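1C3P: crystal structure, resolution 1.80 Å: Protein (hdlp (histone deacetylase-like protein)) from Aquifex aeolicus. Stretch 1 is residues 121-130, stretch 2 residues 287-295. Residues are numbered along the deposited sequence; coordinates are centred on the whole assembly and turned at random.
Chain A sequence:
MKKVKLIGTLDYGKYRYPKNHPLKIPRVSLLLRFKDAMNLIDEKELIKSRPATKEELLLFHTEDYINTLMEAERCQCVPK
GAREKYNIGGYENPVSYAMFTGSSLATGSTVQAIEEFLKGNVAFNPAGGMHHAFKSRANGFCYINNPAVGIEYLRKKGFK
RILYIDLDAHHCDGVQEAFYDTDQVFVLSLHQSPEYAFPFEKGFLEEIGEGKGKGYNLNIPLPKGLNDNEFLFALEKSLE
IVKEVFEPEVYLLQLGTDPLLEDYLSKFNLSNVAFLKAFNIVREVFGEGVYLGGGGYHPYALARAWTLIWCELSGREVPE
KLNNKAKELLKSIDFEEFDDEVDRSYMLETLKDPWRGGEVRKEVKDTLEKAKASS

Stretch 1 (121-130) NVAFNPAGGM
Stretch 2, residues 287-295: GEGVYLGGG

Residues 122-125 form a strand that runs parallel to the strand at 290-292. The two axes approach to 4.8 Å and differ in direction by 19°. Phe-124 pairs with Tyr-291 and Asn-125 with Leu-292, each at a CA-CA distance of 4.8 Å. Phi/psi values are extended: -133/124 for Phe-124, -113/93 for Asn-125, -105/130 for Tyr-291 and -124/159 for Leu-292.

Two backbone hydrogen bonds hold the register, both made by Asn-125. Asn-125 N donates to Tyr-291 O at 2.9 Å, nearly straight at 169°. Asn-125 O accepts from Gly-293 N at 2.8 Å, at a more bent 137°. Nearer the start of the strands a water bridges the gap, accepting from Ala-123 N (2.6 Å) and donating to Gly-289 O (2.9 Å).

Stretch 1 then makes a type I turn from Asn-125 to Gly-128, closed by Gly-128 N to Asn-125 O at 3.1 Å. A weak bond from Ala-127 N to Asn-125 OD1, 3.1 Å, supports it. The glycines allow close backbone packing. Gly-293 CA lies 3.3 Å from Pro-126 O, and a CB there would clash with that oxygen. Gly-129 has phi/psi 84/26, and its CA lies 3.6 Å from Gly-293 O, which a CB would also strike. A second water donates to Pro-126 O (2.6 Å) and Gly-294 O (3.2 Å).

Phe-124 (chi1 t, chi2 38°) and Tyr-291 (chi1 m, chi2 118°) share one sheet face, with Phe-124 CD1 3.9 Å from Tyr-291 CB. Val-122 (t) places CG1 3.8 Å from Tyr-291 CE1, at the ring edge. Tyr-291 OH donates to Glu-288 OE1 at 2.8 Å and accepts from Gly-289 N at 3.0 Å. Asn-125 (t) and Leu-292 (m, t) occupy the other face, with Asn-125 CB 4.2 Å from Leu-292 CD2.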

ATOM      1  N   ASN A 121       4.186  -3.659  20.191  1.00 20.56           N
ATOM      2  CA  ASN A 121       4.751  -2.428  19.677  1.00 25.58           C
ATOM      3  C   ASN A 121       4.033  -1.990  18.417  1.00 18.85           C
ATOM      4  O   ASN A 121       3.129  -2.674  17.952  1.00 24.77           O
ATOM      5  CB  ASN A 121       6.248  -2.584  19.461  1.00 29.99           C
ATOM      6  CG  ASN A 121       6.970  -2.863  20.768  1.00 24.43           C
ATOM      7  OD1 ASN A 121       6.801  -3.923  21.362  1.00 54.63           O
ATOM      8  ND2 ASN A 121       7.748  -1.909  21.229  1.00 41.69           N
ATOM      9  N   VAL A 122       4.404  -0.823  17.903  1.00 19.55           N
ATOM     10  CA  VAL A 122       3.775  -0.271  16.705  1.00 22.90           C
ATOM     11  C   VAL A 122       4.785  -0.293  15.582  1.00 16.87           C
ATOM     12  O   VAL A 122       5.904   0.204  15.724  1.00 24.08           O
ATOM     13  CB  VAL A 122       3.300   1.178  16.946  1.00 31.47           C
ATOM     14  CG1 VAL A 122       2.759   1.781  15.641  1.00 31.52           C
ATOM     15  CG2 VAL A 122       2.236   1.189  18.034  1.00 32.50           C
ATOM     16  N   ALA A 123       4.401  -0.856  14.442  1.00 18.67           N
ATOM     17  CA  ALA A 123       5.357  -0.946  13.360  1.00 10.18           C
ATOM     18  C   ALA A 123       4.789  -0.520  12.009  1.00 13.72           C
ATOM     19  O   ALA A 123       3.585  -0.586  11.765  1.00 20.78           O
ATOM     20  CB  ALA A 123       5.877  -2.363  13.274  1.00 19.04           C
ATOM     21  N   PHE A 124       5.686  -0.102  11.136  1.00 12.92           N
ATOM     22  CA  PHE A 124       5.328   0.329   9.793  1.00 14.67           C
ATOM     23  C   PHE A 124       6.281  -0.325   8.800  1.00 22.60           C
ATOM     24  O   PHE A 124       7.503  -0.206   8.923  1.00 19.22           O
ATOM     25  CB  PHE A 124       5.429   1.861   9.695  1.00 14.67           C
ATOM     26  CG  PHE A 124       5.181   2.430   8.309  1.00 20.28           C
ATOM     27  CD1 PHE A 124       4.215   1.889   7.467  1.00 18.56           C
ATOM     28  CD2 PHE A 124       5.855   3.586   7.889  1.00 19.53           C
ATOM     29  CE1 PHE A 124       3.920   2.491   6.233  1.00 18.75           C
ATOM     30  CE2 PHE A 124       5.557   4.199   6.647  1.00 20.18           C
ATOM     31  CZ  PHE A 124       4.593   3.648   5.828  1.00 21.57           C
ATOM     32  N   ASN A 125       5.716  -1.048   7.840  1.00 19.39           N
ATOM     33  CA  ASN A 125       6.504  -1.657   6.787  1.00 16.80           C
ATOM     34  C   ASN A 125       6.142  -0.968   5.472  1.00 16.22           C
ATOM     35  O   ASN A 125       5.194  -1.365   4.794  1.00 15.28           O
ATOM     36  CB  ASN A 125       6.213  -3.153   6.654  1.00 15.71           C
ATOM     37  CG  ASN A 125       6.814  -3.717   5.398  1.00 12.84           C
ATOM     38  OD1 ASN A 125       7.840  -3.217   4.935  1.00 14.91           O
ATOM     39  ND2 ASN A 125       6.195  -4.773   4.832  1.00 16.21           N
ATOM     40  N   PRO A 126       6.898   0.069   5.082  1.00 14.84           N
ATOM     41  CA  PRO A 126       6.605   0.777   3.837  1.00 17.33           C
ATOM     42  C   PRO A 126       6.713  -0.054   2.556  1.00 13.78           C
ATOM     43  O   PRO A 126       6.117   0.295   1.545  1.00 17.03           O
ATOM     44  CB  PRO A 126       7.604   1.932   3.872  1.00 16.32           C
ATOM     45  CG  PRO A 126       8.793   1.302   4.599  1.00 20.95           C
ATOM     46  CD  PRO A 126       8.051   0.689   5.761  1.00 18.10           C
ATOM     47  N   ALA A 127       7.475  -1.145   2.600  1.00 14.57           N
ATOM     48  CA  ALA A 127       7.651  -1.997   1.430  1.00 17.37           C
ATOM     49  C   ALA A 127       6.440  -2.890   1.199  1.00 19.77           C
ATOM     50  O   ALA A 127       6.260  -3.420   0.101  1.00 15.62           O
ATOM     51  CB  ALA A 127       8.926  -2.872   1.590  1.00 14.48           C
ATOM     52  N   GLY A 128       5.610  -3.041   2.226  1.00 13.54           N
ATOM     53  CA  GLY A 128       4.439  -3.905   2.139  1.00 13.53           C
ATOM     54  C   GLY A 128       3.252  -3.326   1.389  1.00 14.49           C
ATOM     55  O   GLY A 128       3.316  -2.242   0.822  1.00 15.65           O
ATOM     56  N   GLY A 129       2.151  -4.062   1.393  1.00 13.35           N
ATOM     57  CA  GLY A 129       0.961  -3.610   0.702  1.00 16.28           C
ATOM     58  C   GLY A 129       0.925  -3.921  -0.789  1.00 15.69           C
ATOM     59  O   GLY A 129       0.281  -3.197  -1.542  1.00 16.10           O
ATOM     60  N   MET A 130       1.624  -4.973  -1.216  1.00 15.00           N
ATOM     61  CA  MET A 130       1.641  -5.398  -2.633  1.00 13.35           C
ATOM     62  C   MET A 130       0.335  -6.167  -2.829  1.00 12.49           C
ATOM     63  O   MET A 130       0.315  -7.388  -2.999  1.00 19.54           O
ATOM     64  CB  MET A 130       2.853  -6.294  -2.874  1.00 12.20           C
ATOM     65  CG  MET A 130       4.137  -5.562  -2.464  1.00 17.03           C
ATOM     66  SD  MET A 130       5.670  -6.396  -2.852  1.00 15.41           S
ATOM     67  CE  MET A 130       5.604  -6.281  -4.599  1.00 46.82           C
ATOM     68  N   GLY A 287      -8.376   2.013  16.746  1.00 23.76           N
ATOM     69  CA  GLY A 287      -7.209   1.918  17.602  1.00 24.17           C
ATOM     70  C   GLY A 287      -5.991   1.596  16.767  1.00 27.05           C
ATOM     71  O   GLY A 287      -5.971   1.859  15.558  1.00 18.06           O
ATOM     72  N   GLU A 288      -4.975   1.018  17.402  1.00 23.21           N
ATOM     73  CA  GLU A 288      -3.743   0.672  16.702  1.00 24.87           C
ATOM     74  C   GLU A 288      -3.841  -0.625  15.899  1.00 20.85           C
ATOM     75  O   GLU A 288      -4.484  -1.596  16.317  1.00 18.10           O
ATOM     76  CB  GLU A 288      -2.580   0.549  17.684  1.00 29.25           C
ATOM     77  CG  GLU A 288      -2.185   1.854  18.378  1.00 42.63           C
ATOM     78  CD  GLU A 288      -1.817   2.956  17.399  1.00 43.77           C
ATOM     79  OE1 GLU A 288      -1.005   2.704  16.482  1.00 36.82           O
ATOM     80  OE2 GLU A 288      -2.328   4.084  17.555  1.00 51.56           O
ATOM     81  N   GLY A 289      -3.186  -0.619  14.743  1.00 26.12           N
ATOM     82  CA  GLY A 289      -3.177  -1.777  13.869  1.00 20.71           C
ATOM     83  C   GLY A 289      -1.807  -1.947  13.239  1.00 18.56           C
ATOM     84  O   GLY A 289      -0.857  -1.298  13.662  1.00 16.59           O
ATOM     85  N   VAL A 290      -1.711  -2.813  12.232  1.00 19.86           N
ATOM     86  CA  VAL A 290      -0.458  -3.074  11.536  1.00 19.70           C
ATOM     87  C   VAL A 290      -0.466  -2.183  10.291  1.00 20.90           C
ATOM     88  O   VAL A 290      -1.422  -2.223   9.505  1.00 19.33           O
ATOM     89  CB  VAL A 290      -0.370  -4.584  11.151  1.00 19.04           C
ATOM     90  CG1 VAL A 290       0.911  -4.884  10.350  1.00 15.54           C
ATOM     91  CG2 VAL A 290      -0.388  -5.428  12.433  1.00 20.40           C
ATOM     92  N   TYR A 291       0.585  -1.381  10.121  1.00 15.37           N
ATOM     93  CA  TYR A 291       0.669  -0.447   8.999  1.00 16.79           C
ATOM     94  C   TYR A 291       1.632  -0.854   7.876  1.00 14.97           C
ATOM     95  O   TYR A 291       2.807  -1.167   8.111  1.00 15.21           O
ATOM     96  CB  TYR A 291       1.036   0.934   9.535  1.00 16.42           C
ATOM     97  CG  TYR A 291       0.195   1.310  10.735  1.00 18.60           C
ATOM     98  CD1 TYR A 291       0.777   1.540  11.989  1.00 21.77           C
ATOM     99  CD2 TYR A 291      -1.190   1.370  10.636  1.00 17.34           C
ATOM    100  CE1 TYR A 291      -0.014   1.815  13.116  1.00 22.55           C
ATOM    101  CE2 TYR A 291      -1.984   1.641  11.746  1.00 20.24           C
ATOM    102  CZ  TYR A 291      -1.398   1.860  12.978  1.00 25.85           C
ATOM    103  OH  TYR A 291      -2.207   2.124  14.062  1.00 25.57           O
ATOM    104  N   LEU A 292       1.119  -0.819   6.652  1.00 14.06           N
ATOM    105  CA  LEU A 292       1.893  -1.210   5.474  1.00 15.03           C
ATOM    106  C   LEU A 292       1.939  -0.090   4.458  1.00 16.62           C
ATOM    107  O   LEU A 292       1.082   0.790   4.460  1.00 14.76           O
ATOM    108  CB  LEU A 292       1.239  -2.431   4.803  1.00 13.66           C
ATOM    109  CG  LEU A 292       0.904  -3.654   5.661  1.00 19.04           C
ATOM    110  CD1 LEU A 292       0.222  -4.727   4.766  1.00 15.17           C
ATOM    111  CD2 LEU A 292       2.161  -4.197   6.292  1.00 19.18           C
ATOM    112  N   GLY A 293       2.938  -0.136   3.572  1.00 18.62           N
ATOM    113  CA  GLY A 293       3.045   0.870   2.532  1.00 17.10           C
ATOM    114  C   GLY A 293       2.085   0.490   1.413  1.00 23.44           C
ATOM    115  O   GLY A 293       1.065  -0.170   1.644  1.00 23.60           O
ATOM    116  N   GLY A 294       2.405   0.894   0.194  1.00 24.96           N
ATOM    117  CA  GLY A 294       1.542   0.564  -0.920  1.00 27.07           C
ATOM    118  C   GLY A 294       2.038   1.270  -2.154  1.00 28.41           C
ATOM    119  O   GLY A 294       3.155   1.778  -2.160  1.00 25.66           O
ATOM    120  N   GLY A 295       1.202   1.303  -3.191  1.00 20.33           N
ATOM    121  CA  GLY A 295       1.560   1.956  -4.433  1.00 20.14           C
ATOM    122  C   GLY A 295       1.810   3.433  -4.187  1.00 25.34           C
ATOM    123  O   GLY A 295       1.195   4.040  -3.312  1.00 28.89           O
TER
HETATM  124  O   HOH W   1       1.993  -1.765  13.840  1.00 20.43           O
HETATM  125  O   HOH W   2       5.611   0.014  -0.970  1.00 25.07           O